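Local coordinates for protein cadherin-5 (Gallus gallus, PDB 3PPE) that mediates calcium-dependent homophilic adhesion between endothelial cells, its two membrane-distal extracellular cadherin repeats, EC1 and EC2, making up this chain, at residues M7-E12 with I55-R60; Y35-E40 with F46-Y51; H19-L24 with F90-S95; H74-D77 with R82-E85. All coordinates share one frame; numbering follows the deposited sequence. Where two conformers were deposited one is given.

Contact 1 of 4, residues M7-E12 with I55-R60. With CA (calcium ion), chain C; CA (calcium ion), chain E.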
loop_
_atom_site.group_PDB
_atom_site.type_symbol
_atom_site.label_atom_id
_atom_site.label_comp_id
_atom_site.label_asym_id
_atom_site.label_seq_id
_atom_site.Cartn_x
_atom_site.Cartn_y
_atom_site.Cartn_z
ATOM N N MET A 7 2.100 -5.679 7.601
ATOM C CA MET A 7 1.785 -5.130 6.288
ATOM C C MET A 7 0.328 -5.500 6.038
ATOM O O MET A 7 -0.183 -6.446 6.632
ATOM C CB MET A 7 2.677 -5.745 5.198
ATOM C CG MET A 7 4.177 -5.493 5.405
ATOM S SD MET A 7 5.135 -6.019 4.006
ATOM C CE MET A 7 6.782 -5.702 4.638
ATOM N N HIS A 8 -0.338 -4.745 5.168
ATOM C CA HIS A 8 -1.760 -4.954 4.880
ATOM C C HIS A 8 -1.919 -4.902 3.403
ATOM O O HIS A 8 -1.366 -4.042 2.734
ATOM C CB HIS A 8 -2.659 -3.871 5.533
ATOM C CG HIS A 8 -2.457 -3.760 6.999
ATOM N ND1 HIS A 8 -1.428 -3.015 7.547
ATOM C CD2 HIS A 8 -3.084 -4.366 8.037
ATOM C CE1 HIS A 8 -1.441 -3.151 8.863
ATOM N NE2 HIS A 8 -2.434 -3.967 9.185
ATOM N N ILE A 9 -2.677 -5.860 2.914
ATOM C CA ILE A 9 -3.059 -5.913 1.506
ATOM C C ILE A 9 -4.531 -6.324 1.398
ATOM O O ILE A 9 -4.991 -7.233 2.067
ATOM C CB ILE A 9 -2.143 -6.846 0.665
ATOM C CG1 ILE A 9 -2.664 -6.956 -0.778
ATOM C CG2 ILE A 9 -1.952 -8.227 1.342
ATOM C CD1 ILE A 9 -1.686 -7.544 -1.785
ATOM N N ARG A 10 -5.266 -5.600 0.564
ATOM C CA ARG A 10 -6.681 -5.838 0.339
ATOM C C ARG A 10 -6.923 -7.166 -0.356
ATOM O O ARG A 10 -6.179 -7.541 -1.259
ATOM C CB ARG A 10 -7.227 -4.666 -0.495
ATOM C CG ARG A 10 -8.715 -4.390 -0.293
ATOM C CD ARG A 10 -9.193 -3.135 -1.050
ATOM N NE ARG A 10 -9.292 -3.322 -2.506
ATOM C CZ ARG A 10 -8.499 -2.764 -3.430
ATOM N NH1 ARG A 10 -7.485 -1.960 -3.084
ATOM N NH2 ARG A 10 -8.716 -3.022 -4.724
ATOM N N GLU A 11 -7.969 -7.902 0.045
ATOM C CA GLU A 11 -8.315 -9.126 -0.666
ATOM C C GLU A 11 -9.019 -8.808 -1.961
ATOM O O GLU A 11 -9.561 -7.710 -2.128
ATOM C CB GLU A 11 -9.214 -10.037 0.188
ATOM C CG GLU A 11 -10.562 -9.374 0.517
ATOM C CD GLU A 11 -11.627 -10.354 0.984
ATOM O OE1 GLU A 11 -11.583 -11.549 0.599
ATOM O OE2 GLU A 11 -12.516 -9.914 1.736
ATOM N N GLU A 12 -8.990 -9.781 -2.881
ATOM C CA GLU A 12 -9.813 -9.762 -4.123
ATOM C C GLU A 12 -9.485 -8.595 -5.082
ATOM O O GLU A 12 -10.351 -8.068 -5.778
ATOM C CB GLU A 12 -11.322 -9.764 -3.781
ATOM C CG GLU A 12 -11.755 -10.795 -2.729
ATOM C CD GLU A 12 -11.680 -12.254 -3.174
ATOM O OE1 GLU A 12 -12.149 -13.108 -2.392
ATOM O OE2 GLU A 12 -11.160 -12.601 -4.253
ATOM N N ILE A 55 7.638 -5.735 -1.025
ATOM C CA ILE A 55 7.041 -7.054 -1.142
ATOM C C ILE A 55 5.804 -6.881 -1.979
ATOM O O ILE A 55 5.058 -5.905 -1.808
ATOM C CB ILE A 55 6.686 -7.657 0.247
ATOM C CG1 ILE A 55 7.976 -7.858 1.053
ATOM C CG2 ILE A 55 5.898 -8.995 0.092
ATOM C CD1 ILE A 55 7.747 -8.537 2.399
ATOM N N TYR A 56 5.651 -7.781 -2.937
ATOM C CA TYR A 56 4.490 -7.820 -3.814
ATOM C C TYR A 56 3.798 -9.152 -3.688
ATOM O O TYR A 56 4.445 -10.146 -3.355
ATOM C CB TYR A 56 4.923 -7.601 -5.268
ATOM C CG TYR A 56 5.121 -6.150 -5.623
ATOM C CD1 TYR A 56 6.285 -5.486 -5.279
ATOM C CD2 TYR A 56 4.159 -5.454 -6.341
ATOM C CE1 TYR A 56 6.472 -4.150 -5.604
ATOM C CE2 TYR A 56 4.342 -4.124 -6.680
ATOM C CZ TYR A 56 5.480 -3.477 -6.299
ATOM O OH TYR A 56 5.654 -2.150 -6.656
ATOM N N ALA A 57 2.493 -9.161 -3.956
ATOM C CA ALA A 57 1.692 -10.379 -4.004
ATOM C C ALA A 57 1.460 -10.781 -5.457
ATOM O O ALA A 57 1.120 -9.939 -6.295
ATOM C CB ALA A 57 0.300 -10.143 -3.308
ATOM N N PHE A 58 1.578 -12.082 -5.720
ATOM C CA PHE A 58 1.538 -12.626 -7.089
ATOM C C PHE A 58 0.311 -13.504 -7.357
ATOM O O PHE A 58 0.219 -14.163 -8.390
ATOM C CB PHE A 58 2.851 -13.354 -7.424
ATOM C CG PHE A 58 3.976 -12.410 -7.697
ATOM C CD1 PHE A 58 4.595 -11.728 -6.654
ATOM C CD2 PHE A 58 4.390 -12.150 -8.996
ATOM C CE1 PHE A 58 5.616 -10.818 -6.905
ATOM C CE2 PHE A 58 5.423 -11.245 -9.240
ATOM C CZ PHE A 58 6.032 -10.582 -8.195
ATOM N N GLU A 59 -0.613 -13.490 -6.393
ATOM C CA GLU A 59 -1.942 -14.050 -6.551
ATOM C C GLU A 59 -2.917 -13.081 -5.943
ATOM O O GLU A 59 -2.575 -12.318 -5.031
ATOM C CB GLU A 59 -2.108 -15.358 -5.780
ATOM C CG GLU A 59 -1.239 -16.463 -6.268
ATOM C CD GLU A 59 -1.492 -17.733 -5.534
ATOM O OE1 GLU A 59 -0.719 -18.669 -5.774
ATOM O OE2 GLU A 59 -2.441 -17.799 -4.725
ATOM N N ARG A 60 -4.143 -13.130 -6.449
ATOM C CA ARG A 60 -5.274 -12.500 -5.789
ATOM C C ARG A 60 -5.565 -13.291 -4.515
ATOM O O ARG A 60 -5.469 -14.531 -4.499
ATOM C CB ARG A 60 -6.502 -12.520 -6.684
ATOM C CG ARG A 60 -6.406 -11.578 -7.848
ATOM C CD ARG A 60 -7.697 -11.615 -8.637
ATOM N NE ARG A 60 -8.831 -11.345 -7.744
ATOM C CZ ARG A 60 -9.714 -12.244 -7.314
ATOM N NH1 ARG A 60 -9.657 -13.526 -7.688
ATOM N NH2 ARG A 60 -10.681 -11.845 -6.513
HETATM CA CA CA C . -13.281 -12.997 -0.155
HETATM CA CA CA E . -14.557 -10.474 2.724
HETATM O O HOH W 1 -15.253 -14.422 -0.534
#
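The carboxylate of Glu12 is divided between two cations: OE1 binds a calcium ion at 2.5 Å, while OE2 forms a salt bridge with NH2 of Arg60, modelled so short that its exact length is doubtful. This is the calcium-bound end of EC1, an Ig-like β sandwich, where strands 6-10 and 54-57 run in similar directions, facing one another across the sandwich, their segments only 21° apart. A bend at chi2 (-69°) folds the Glu12 chain back so that its end reaches both partners. Arg60 bends in turn at chi3 and crosses it at about a right angle, the carboxylate and guanidinium planes lying 27° apart.

Glu11 works differently. Its extended chain places OE1 2.4 Å from the same calcium and OE2 2.3 Å from a second one, so a single carboxylate bridges two metals; the backbone N of Arg63 also donates to OE1. Asp62, Glu64 and Asp99 complete the first site, with a water, and Asp132 of the next repeat joins the second, a shared shell of the kind that stiffens cadherin interdomain junctions. Such a gathering of anions would probably be unstable without the metals, and Arg60 adds positive charge at its margin.

Further from the metals the same two segments meet through apolar side chains. Ile9 was modelled in two conformers, so the touch of its CD1 on Ala57 CB is less certain. Met7, its chain extended beyond CG, crosses Ile55 at about a right angle and rests CE 3.7 Å from Ile55 CD1.

Contact 2 of 4, residues Y35-E40 with F46-Y51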
loop_
_atom_site.group_PDB
_atom_site.type_symbol
_atom_site.label_atom_id
_atom_site.label_comp_id
_atom_site.label_asym_id
_atom_site.label_seq_id
_atom_site.Cartn_x
_atom_site.Cartn_y
_atom_site.Cartn_z
ATOM N N TYR A 35 17.330 -8.134 0.988
ATOM C CA TYR A 35 16.203 -8.549 1.797
ATOM C C TYR A 35 15.746 -9.926 1.343
ATOM O O TYR A 35 15.555 -10.162 0.153
ATOM C CB TYR A 35 15.052 -7.538 1.670
ATOM C CG TYR A 35 15.352 -6.183 2.240
ATOM C CD1 TYR A 35 15.800 -5.145 1.429
ATOM C CD2 TYR A 35 15.165 -5.915 3.600
ATOM C CE1 TYR A 35 16.063 -3.875 1.957
ATOM C CE2 TYR A 35 15.434 -4.631 4.139
ATOM C CZ TYR A 35 15.890 -3.633 3.324
ATOM O OH TYR A 35 16.146 -2.373 3.852
ATOM N N ILE A 36 15.621 -10.846 2.302
ATOM C CA ILE A 36 15.216 -12.235 2.054
ATOM C C ILE A 36 14.051 -12.513 2.992
ATOM O O ILE A 36 14.045 -12.037 4.139
ATOM C CB ILE A 36 16.359 -13.237 2.357
ATOM C CG1 ILE A 36 17.636 -12.875 1.575
ATOM C CG2 ILE A 36 15.962 -14.659 1.992
ATOM C CD1 ILE A 36 17.461 -12.857 0.025
ATOM N N ILE A 37 13.043 -13.232 2.508
ATOM C CA ILE A 37 11.918 -13.630 3.369
ATOM C C ILE A 37 11.701 -15.133 3.409
ATOM O O ILE A 37 12.071 -15.829 2.481
ATOM C CB ILE A 37 10.576 -12.889 2.978
ATOM C CG1 ILE A 37 10.224 -13.139 1.495
ATOM C CG2 ILE A 37 10.713 -11.406 3.235
ATOM C CD1 ILE A 37 8.789 -12.568 1.041
ATOM N N GLU A 38 11.078 -15.613 4.501
ATOM C CA GLU A 38 10.685 -16.981 4.657
ATOM C C GLU A 38 9.333 -16.929 5.335
ATOM O O GLU A 38 8.920 -15.871 5.781
ATOM C CB GLU A 38 11.672 -17.732 5.567
ATOM C CG GLU A 38 11.607 -17.291 7.003
ATOM C CD GLU A 38 12.536 -18.076 7.950
ATOM O OE1 GLU A 38 12.235 -19.240 8.286
ATOM O OE2 GLU A 38 13.541 -17.496 8.390
ATOM N N GLY A 39 8.650 -18.067 5.401
ATOM C CA GLY A 39 7.422 -18.192 6.184
ATOM C C GLY A 39 6.246 -18.478 5.264
ATOM O O GLY A 39 6.431 -19.003 4.148
ATOM N N GLU A 40 5.037 -18.109 5.705
ATOM C CA GLU A 40 3.804 -18.556 5.027
ATOM C C GLU A 40 3.620 -17.918 3.651
ATOM O O GLU A 40 3.448 -16.703 3.545
ATOM C CB GLU A 40 2.564 -18.294 5.906
ATOM C CG GLU A 40 2.544 -19.117 7.196
ATOM C CD GLU A 40 1.223 -18.901 7.957
ATOM O OE1 GLU A 40 0.405 -19.849 8.009
ATOM O OE2 GLU A 40 0.992 -17.778 8.424
ATOM N N PHE A 46 4.143 -14.172 -2.031
ATOM C CA PHE A 46 4.750 -12.913 -1.655
ATOM C C PHE A 46 6.204 -12.955 -2.061
ATOM O O PHE A 46 6.931 -13.866 -1.686
ATOM C CB PHE A 46 4.614 -12.713 -0.144
ATOM C CG PHE A 46 3.190 -12.655 0.298
ATOM C CD1 PHE A 46 2.650 -13.679 1.052
ATOM C CD2 PHE A 46 2.381 -11.583 -0.073
ATOM C CE1 PHE A 46 1.318 -13.631 1.440
ATOM C CE2 PHE A 46 1.036 -11.541 0.289
ATOM C CZ PHE A 46 0.509 -12.581 1.046
ATOM N N LYS A 47 6.617 -11.994 -2.862
ATOM C CA LYS A 47 8.011 -11.953 -3.280
ATOM C C LYS A 47 8.580 -10.561 -3.090
ATOM O O LYS A 47 7.898 -9.553 -3.341
ATOM C CB LYS A 47 8.174 -12.385 -4.747
ATOM C CG LYS A 47 7.564 -13.739 -5.090
ATOM C CD LYS A 47 7.708 -14.025 -6.579
ATOM C CE LYS A 47 6.987 -15.300 -6.944
ATOM N NZ LYS A 47 7.427 -15.765 -8.285
ATOM N N VAL A 48 9.846 -10.523 -2.689
ATOM C CA VAL A 48 10.602 -9.280 -2.623
ATOM C C VAL A 48 10.948 -8.789 -4.022
ATOM O O VAL A 48 11.224 -9.569 -4.929
ATOM C CB VAL A 48 11.914 -9.446 -1.786
ATOM C CG1 VAL A 48 12.787 -8.185 -1.891
ATOM C CG2 VAL A 48 11.592 -9.717 -0.332
ATOM N N GLN A 49 10.930 -7.471 -4.192
ATOM C CA GLN A 49 11.176 -6.861 -5.492
ATOM C C GLN A 49 12.006 -5.590 -5.357
ATOM O O GLN A 49 11.501 -4.547 -4.941
ATOM C CB GLN A 49 9.854 -6.555 -6.199
ATOM C CG GLN A 49 9.024 -7.785 -6.524
ATOM C CD GLN A 49 9.717 -8.717 -7.498
ATOM O OE1 GLN A 49 10.255 -8.274 -8.514
ATOM N NE2 GLN A 49 9.707 -10.011 -7.191
ATOM N N GLY A 50 13.284 -5.684 -5.709
ATOM C CA GLY A 50 14.333 -5.015 -4.962
ATOM C C GLY A 50 14.934 -3.849 -5.722
ATOM O O GLY A 50 14.672 -3.669 -6.912
ATOM N N TYR A 51 15.744 -3.052 -5.029
ATOM C CA TYR A 51 16.553 -3.554 -3.926
ATOM C C TYR A 51 16.123 -2.934 -2.600
ATOM O O TYR A 51 16.929 -2.794 -1.680
ATOM C CB TYR A 51 18.036 -3.275 -4.179
ATOM C CG TYR A 51 18.608 -4.030 -5.359
ATOM C CD1 TYR A 51 19.023 -5.349 -5.229
ATOM C CD2 TYR A 51 18.732 -3.424 -6.602
ATOM C CE1 TYR A 51 19.546 -6.042 -6.304
ATOM C CE2 TYR A 51 19.254 -4.108 -7.682
ATOM C CZ TYR A 51 19.659 -5.417 -7.529
ATOM O OH TYR A 51 20.178 -6.103 -8.602
#
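Ile37 and Val48 meet methyl to methyl, CG2 to CG2 at 4.0 Å, where strands 35-39 and 46-49 face one another from the two sheets of the EC1 sandwich. The strands run nearly antiparallel (174°), yet their axes stay 7.5 Å apart and no hydrogen bond joins them. Packing is closest around Ile37: with CG1 set between the backbone N and carbonyl carbon (chi1 57°), the chain reaches straight across and CD1 arrives 3.5 Å from Phe46 O and 4.3 Å from Phe46 CB. Without CG1, CG2 and CD1, as with an alanine here, a gap would probably open beside Phe46 and Val48 and weaken the apolar join between the sheets.

The edge of the Phe46 ring approaches Glu40 O, CD1 standing 4.0 Å away, while the Glu40 carboxylate leads off to Lys66 and the backbone N of Glu70. The contact loosens toward the solvent-exposed Tyr51, where a carbonyl at a ring edge replaces methyl packing: Tyr35 CE1 lies 3.9 Å from Tyr51 O, in the ring plane. The Tyr35 hydroxyl is held by the backbone N of Ser26, and Trp2 of the second subunit packs on this tyrosine. The pairing across the segments is therefore one of shape and hydrophobicity, the Tyr35 hydroxyl and Glu40 carboxylate finding their partners elsewhere.

Contact 3 of 4, residues H19-L24 with F90-S95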
loop_
_atom_site.group_PDB
_atom_site.type_symbol
_atom_site.label_atom_id
_atom_site.label_comp_id
_atom_site.label_asym_id
_atom_site.label_seq_id
_atom_site.Cartn_x
_atom_site.Cartn_y
_atom_site.Cartn_z
ATOM N N HIS A 19 0.717 -7.211 -6.992
ATOM C CA HIS A 19 0.140 -6.134 -6.166
ATOM C C HIS A 19 1.027 -5.786 -4.992
ATOM O O HIS A 19 1.481 -6.648 -4.281
ATOM C CB HIS A 19 -1.250 -6.543 -5.646
ATOM C CG HIS A 19 -2.234 -6.890 -6.730
ATOM N ND1 HIS A 19 -3.095 -7.959 -6.626
ATOM C CD2 HIS A 19 -2.467 -6.331 -7.949
ATOM C CE1 HIS A 19 -3.836 -8.036 -7.719
ATOM N NE2 HIS A 19 -3.461 -7.072 -8.550
ATOM N N HIS A 20 1.243 -4.510 -4.780
ATOM C CA HIS A 20 2.170 -4.055 -3.769
ATOM C C HIS A 20 1.580 -4.309 -2.390
ATOM O O HIS A 20 0.429 -3.917 -2.106
ATOM C CB HIS A 20 2.474 -2.569 -3.926
ATOM C CG HIS A 20 3.524 -2.076 -2.971
ATOM N ND1 HIS A 20 4.847 -2.439 -3.070
ATOM C CD2 HIS A 20 3.442 -1.282 -1.879
ATOM C CE1 HIS A 20 5.547 -1.852 -2.117
ATOM N NE2 HIS A 20 4.719 -1.153 -1.373
ATOM N N VAL A 21 2.372 -4.986 -1.556
ATOM C CA VAL A 21 1.974 -5.358 -0.188
ATOM C C VAL A 21 2.502 -4.333 0.822
ATOM O O VAL A 21 1.764 -3.867 1.670
ATOM C CB VAL A 21 2.470 -6.780 0.197
ATOM C CG1 VAL A 21 2.185 -7.089 1.709
ATOM C CG2 VAL A 21 1.811 -7.838 -0.709
ATOM N N GLY A 22 3.795 -4.025 0.764
ATOM C CA GLY A 22 4.402 -3.148 1.757
ATOM C C GLY A 22 5.910 -3.142 1.588
ATOM O O GLY A 22 6.422 -3.629 0.569
ATOM N N LYS A 23 6.634 -2.613 2.571
ATOM C CA LYS A 23 8.081 -2.482 2.399
ATOM C C LYS A 23 8.840 -2.792 3.657
ATOM O O LYS A 23 8.505 -2.300 4.714
ATOM C CB LYS A 23 8.440 -1.078 1.852
ATOM C CG LYS A 23 9.912 -0.905 1.455
ATOM C CD LYS A 23 10.283 0.574 1.357
ATOM C CE LYS A 23 11.817 0.786 1.294
ATOM N NZ LYS A 23 12.708 0.216 2.423
ATOM N N LEU A 24 9.873 -3.615 3.532
ATOM C CA LEU A 24 10.788 -3.869 4.632
ATOM C C LEU A 24 11.835 -2.783 4.710
ATOM O O LEU A 24 12.265 -2.289 3.678
ATOM C CB LEU A 24 11.506 -5.210 4.410
ATOM C CG LEU A 24 10.632 -6.478 4.436
ATOM C CD1 LEU A 24 11.516 -7.661 3.982
ATOM C CD2 LEU A 24 10.103 -6.674 5.860
ATOM N N PHE A 90 7.077 -10.770 11.139
ATOM C CA PHE A 90 6.038 -9.813 10.823
ATOM C C PHE A 90 4.829 -10.556 10.286
ATOM O O PHE A 90 4.904 -11.752 9.944
ATOM C CB PHE A 90 6.547 -8.694 9.871
ATOM C CG PHE A 90 6.864 -9.149 8.451
ATOM C CD1 PHE A 90 8.062 -9.798 8.152
ATOM C CD2 PHE A 90 5.963 -8.890 7.421
ATOM C CE1 PHE A 90 8.359 -10.216 6.842
ATOM C CE2 PHE A 90 6.229 -9.286 6.118
ATOM C CZ PHE A 90 7.423 -9.969 5.814
ATOM N N ILE A 91 3.707 -9.854 10.208
ATOM C CA ILE A 91 2.496 -10.465 9.669
ATOM C C ILE A 91 2.011 -9.623 8.503
ATOM O O ILE A 91 1.981 -8.397 8.581
ATOM C CB ILE A 91 1.404 -10.634 10.779
ATOM C CG1 ILE A 91 1.856 -11.729 11.770
ATOM C CG2 ILE A 91 0.019 -10.933 10.161
ATOM C CD1 ILE A 91 1.031 -11.850 13.139
ATOM N N ILE A 92 1.691 -10.299 7.404
ATOM C CA ILE A 92 0.978 -9.683 6.303
ATOM C C ILE A 92 -0.513 -9.976 6.568
ATOM O O ILE A 92 -0.929 -11.132 6.560
ATOM C CB ILE A 92 1.426 -10.261 4.911
ATOM C CG1 ILE A 92 2.904 -9.893 4.584
ATOM C CG2 ILE A 92 0.498 -9.680 3.828
ATOM C CD1 ILE A 92 3.452 -10.627 3.337
ATOM N N LYS A 93 -1.289 -8.923 6.803
ATOM C CA LYS A 93 -2.742 -9.023 7.107
ATOM C C LYS A 93 -3.516 -8.808 5.828
ATOM O O LYS A 93 -3.210 -7.882 5.093
ATOM C CB LYS A 93 -3.129 -7.898 8.072
ATOM C CG LYS A 93 -2.561 -8.071 9.471
ATOM C CD LYS A 93 -3.566 -8.770 10.392
ATOM C CE LYS A 93 -2.960 -9.062 11.781
ATOM N NZ LYS A 93 -3.915 -9.887 12.589
ATOM N N VAL A 94 -4.515 -9.656 5.546
ATOM C CA VAL A 94 -5.367 -9.468 4.342
ATOM C C VAL A 94 -6.584 -8.673 4.813
ATOM O O VAL A 94 -7.346 -9.157 5.654
ATOM C CB VAL A 94 -5.802 -10.824 3.697
ATOM C CG1 VAL A 94 -6.630 -10.620 2.365
ATOM C CG2 VAL A 94 -4.542 -11.724 3.412
ATOM N N SER A 95 -6.762 -7.482 4.261
ATOM C CA SER A 95 -7.828 -6.542 4.650
ATOM C C SER A 95 -9.123 -6.952 3.971
ATOM O O SER A 95 -9.148 -7.210 2.789
ATOM C CB SER A 95 -7.475 -5.113 4.210
ATOM O OG SER A 95 -6.178 -4.778 4.680
#
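Two apolar contacts join these segments, the first between Val21 and Ile92. Val21 CG1 lies 3.7 Å from Ile92 CG2 and also looks onto CG1 and CD1 of the isoleucine, so one methyl sits against three of its carbons, the two side chains crossing at about a right angle. The second sets an aliphatic group against an aromatic one. Leu24 brings CD2 over one face of the Phe90 ring, displaced toward the rim, with CE1 the nearest carbon at 4.1 Å. Phe90 can offer that face because its CG stands between the backbone N and carbonyl carbon (chi1 69°), directing the ring inward.

Strands 19-23 and 82-95 belong to opposite sheets of the EC1 β sandwich, and these side chains fill part of its interior. Val21 and Gly22 together face Ile55 in a classic β bulge. Leu24, just past strand 19-23, and Phe90 line the place where Trp4 of the second subunit enters: its ring meets that of Phe90 and packs on Leu24, part of the domain-swapped dimer interface.

No hydrogen bond crosses between the segments. Lys23 NZ instead donates to Leu24 O at 2.8 Å, tilted 29° from the carbonyl plane, and it also reaches Asp52 O and Thr25 OG1.

Contact 4 of 4, residues H74-D77 with R82-E85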
loop_
_atom_site.group_PDB
_atom_site.type_symbol
_atom_site.label_atom_id
_atom_site.label_comp_id
_atom_site.label_asym_id
_atom_site.label_seq_id
_atom_site.Cartn_x
_atom_site.Cartn_y
_atom_site.Cartn_z
ATOM N N HIS A 74 14.916 -11.153 6.657
ATOM C CA HIS A 74 16.348 -11.047 6.914
ATOM C C HIS A 74 16.985 -9.960 6.054
ATOM O O HIS A 74 16.304 -9.298 5.271
ATOM C CB HIS A 74 17.038 -12.389 6.661
ATOM C CG HIS A 74 16.262 -13.571 7.157
ATOM N ND1 HIS A 74 16.755 -14.440 8.107
ATOM C CD2 HIS A 74 15.028 -14.027 6.833
ATOM C CE1 HIS A 74 15.858 -15.380 8.347
ATOM N NE2 HIS A 74 14.802 -15.153 7.587
ATOM N N ILE A 75 18.292 -9.781 6.207
ATOM C CA ILE A 75 19.073 -8.994 5.262
ATOM C C ILE A 75 20.496 -9.529 5.141
ATOM O O ILE A 75 21.228 -9.602 6.128
ATOM C CB ILE A 75 19.126 -7.510 5.672
ATOM C CG1 ILE A 75 19.765 -6.672 4.562
ATOM C CG2 ILE A 75 19.891 -7.345 6.977
ATOM C CD1 ILE A 75 19.588 -5.180 4.744
ATOM N N ILE A 76 20.881 -9.902 3.925
ATOM C CA ILE A 76 22.010 -10.802 3.721
ATOM C C ILE A 76 23.067 -10.167 2.823
ATOM O O ILE A 76 22.746 -9.592 1.783
ATOM C CB ILE A 76 21.563 -12.140 3.104
ATOM C CG1 ILE A 76 20.508 -12.809 3.987
ATOM C CG2 ILE A 76 22.757 -13.060 2.901
ATOM C CD1 ILE A 76 20.983 -13.092 5.395
ATOM N N ASP A 77 24.327 -10.275 3.232
ATOM C CA ASP A 77 25.446 -9.919 2.369
ATOM C C ASP A 77 25.624 -10.937 1.248
ATOM O O ASP A 77 26.034 -12.073 1.488
ATOM C CB ASP A 77 26.736 -9.802 3.184
ATOM C CG ASP A 77 27.821 -9.039 2.451
ATOM O OD1 ASP A 77 28.565 -8.281 3.109
ATOM O OD2 ASP A 77 27.932 -9.198 1.217
ATOM N N ARG A 82 26.574 -13.820 4.620
ATOM C CA ARG A 82 26.470 -13.497 6.038
ATOM C C ARG A 82 25.154 -12.791 6.347
ATOM O O ARG A 82 24.733 -11.894 5.617
ATOM C CB ARG A 82 27.649 -12.628 6.477
ATOM C CG ARG A 82 27.658 -12.297 7.961
ATOM C CD ARG A 82 28.908 -11.524 8.347
ATOM N NE ARG A 82 28.605 -10.150 8.733
ATOM C CZ ARG A 82 28.123 -9.795 9.919
ATOM N NH1 ARG A 82 27.887 -10.716 10.843
ATOM N NH2 ARG A 82 27.877 -8.519 10.182
ATOM N N SER A 83 24.510 -13.202 7.436
ATOM C CA SER A 83 23.359 -12.478 7.962
ATOM C C SER A 83 23.790 -11.196 8.668
ATOM O O SER A 83 24.591 -11.229 9.602
ATOM C CB SER A 83 22.563 -13.364 8.922
ATOM O OG SER A 83 22.000 -14.473 8.244
ATOM N N LEU A 84 23.253 -10.068 8.214
ATOM C CA LEU A 84 23.672 -8.784 8.701
ATOM C C LEU A 84 22.794 -8.283 9.878
ATOM O O LEU A 84 23.204 -7.408 10.625
ATOM C CB LEU A 84 23.642 -7.803 7.532
ATOM C CG LEU A 84 24.848 -7.579 6.589
ATOM C CD1 LEU A 84 26.023 -8.615 6.613
ATOM C CD2 LEU A 84 24.413 -7.249 5.194
ATOM N N GLU A 85 21.611 -8.866 10.057
ATOM C CA GLU A 85 20.692 -8.492 11.112
ATOM C C GLU A 85 20.113 -9.734 11.730
ATOM O O GLU A 85 20.099 -10.782 11.081
ATOM C CB GLU A 85 19.493 -7.711 10.521
ATOM C CG GLU A 85 19.849 -6.352 9.915
ATOM C CD GLU A 85 19.796 -5.226 10.939
ATOM O OE1 GLU A 85 20.047 -5.484 12.128
ATOM O OE2 GLU A 85 19.509 -4.085 10.536
HETATM O O HOH W 2 19.408 -13.983 8.807
#
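Leu84 lies against Asp77 with a nearly eclipsed second torsion, chi2 14°, an unusual and probably strained shape as modelled. Both methyls lie against Asp77: CD1 comes 3.7 Å from Asp77 CB, and CD2 settles 3.6 Å from the backbone N of Asp77. The setting is the β hairpin of strands 68-77 and 82-95, at the end of EC1 far from the calcium sites. Ile76 and Ser83 form a non-hydrogen-bonded antiparallel pair, flanked by two backbone bonds. Leu84 N donates to Ile75 O over 2.9 Å, almost in line with the carbonyl, and Asp77 N donates to Arg82 O at the same length, 2.9 Å. The latter oxygen takes a further, weaker contact from the CA-H of Ile76. Cutting Leu84 back to an alanine removes both methyls, which would probably open a gap beside Asp77 CB and leave the Asp77 backbone N less covered.

On the face carrying Ile76 and Ser83, Ile76 swings CD1 over to the serine, 3.3 Å from Ser83 OG. Other side chains have partners outside the hairpin strands. Asp77 is paired with Arg79 and also receives Asn30, whereas Glu85 OE2 accepts from the N of Asp1 of the second subunit, close to where Trp2 of that subunit packs in the domain-swapped dimer. A water links the strands at their exposed margin, 2.7 Å from Ser83 OG and in the plane of the His74 ring, 2.8 Å from ND1.

All four contacts belong to EC1. Contacts 1 and 3, their centres 7 Å apart, share the sandwich interior and are tied by a probable hydrogen bond from Lys93 N to Met7 O (2.7 Å). Contact 2 adjoins them: Phe46 CG packs on Ile92 CD1 at 3.7 Å, while its side chain remains about 14 Å from the nearest calcium ion. Contact 4, centred 25 Å from contact 1, connects through contact 2, where Glu38 OE2 and His74 NE2 lie 2.8 Å apart in a probable hydrogen bond. The domain thus runs from a metal-bound end at contact 1 to contact 4, and all four contacts reach the second subunit.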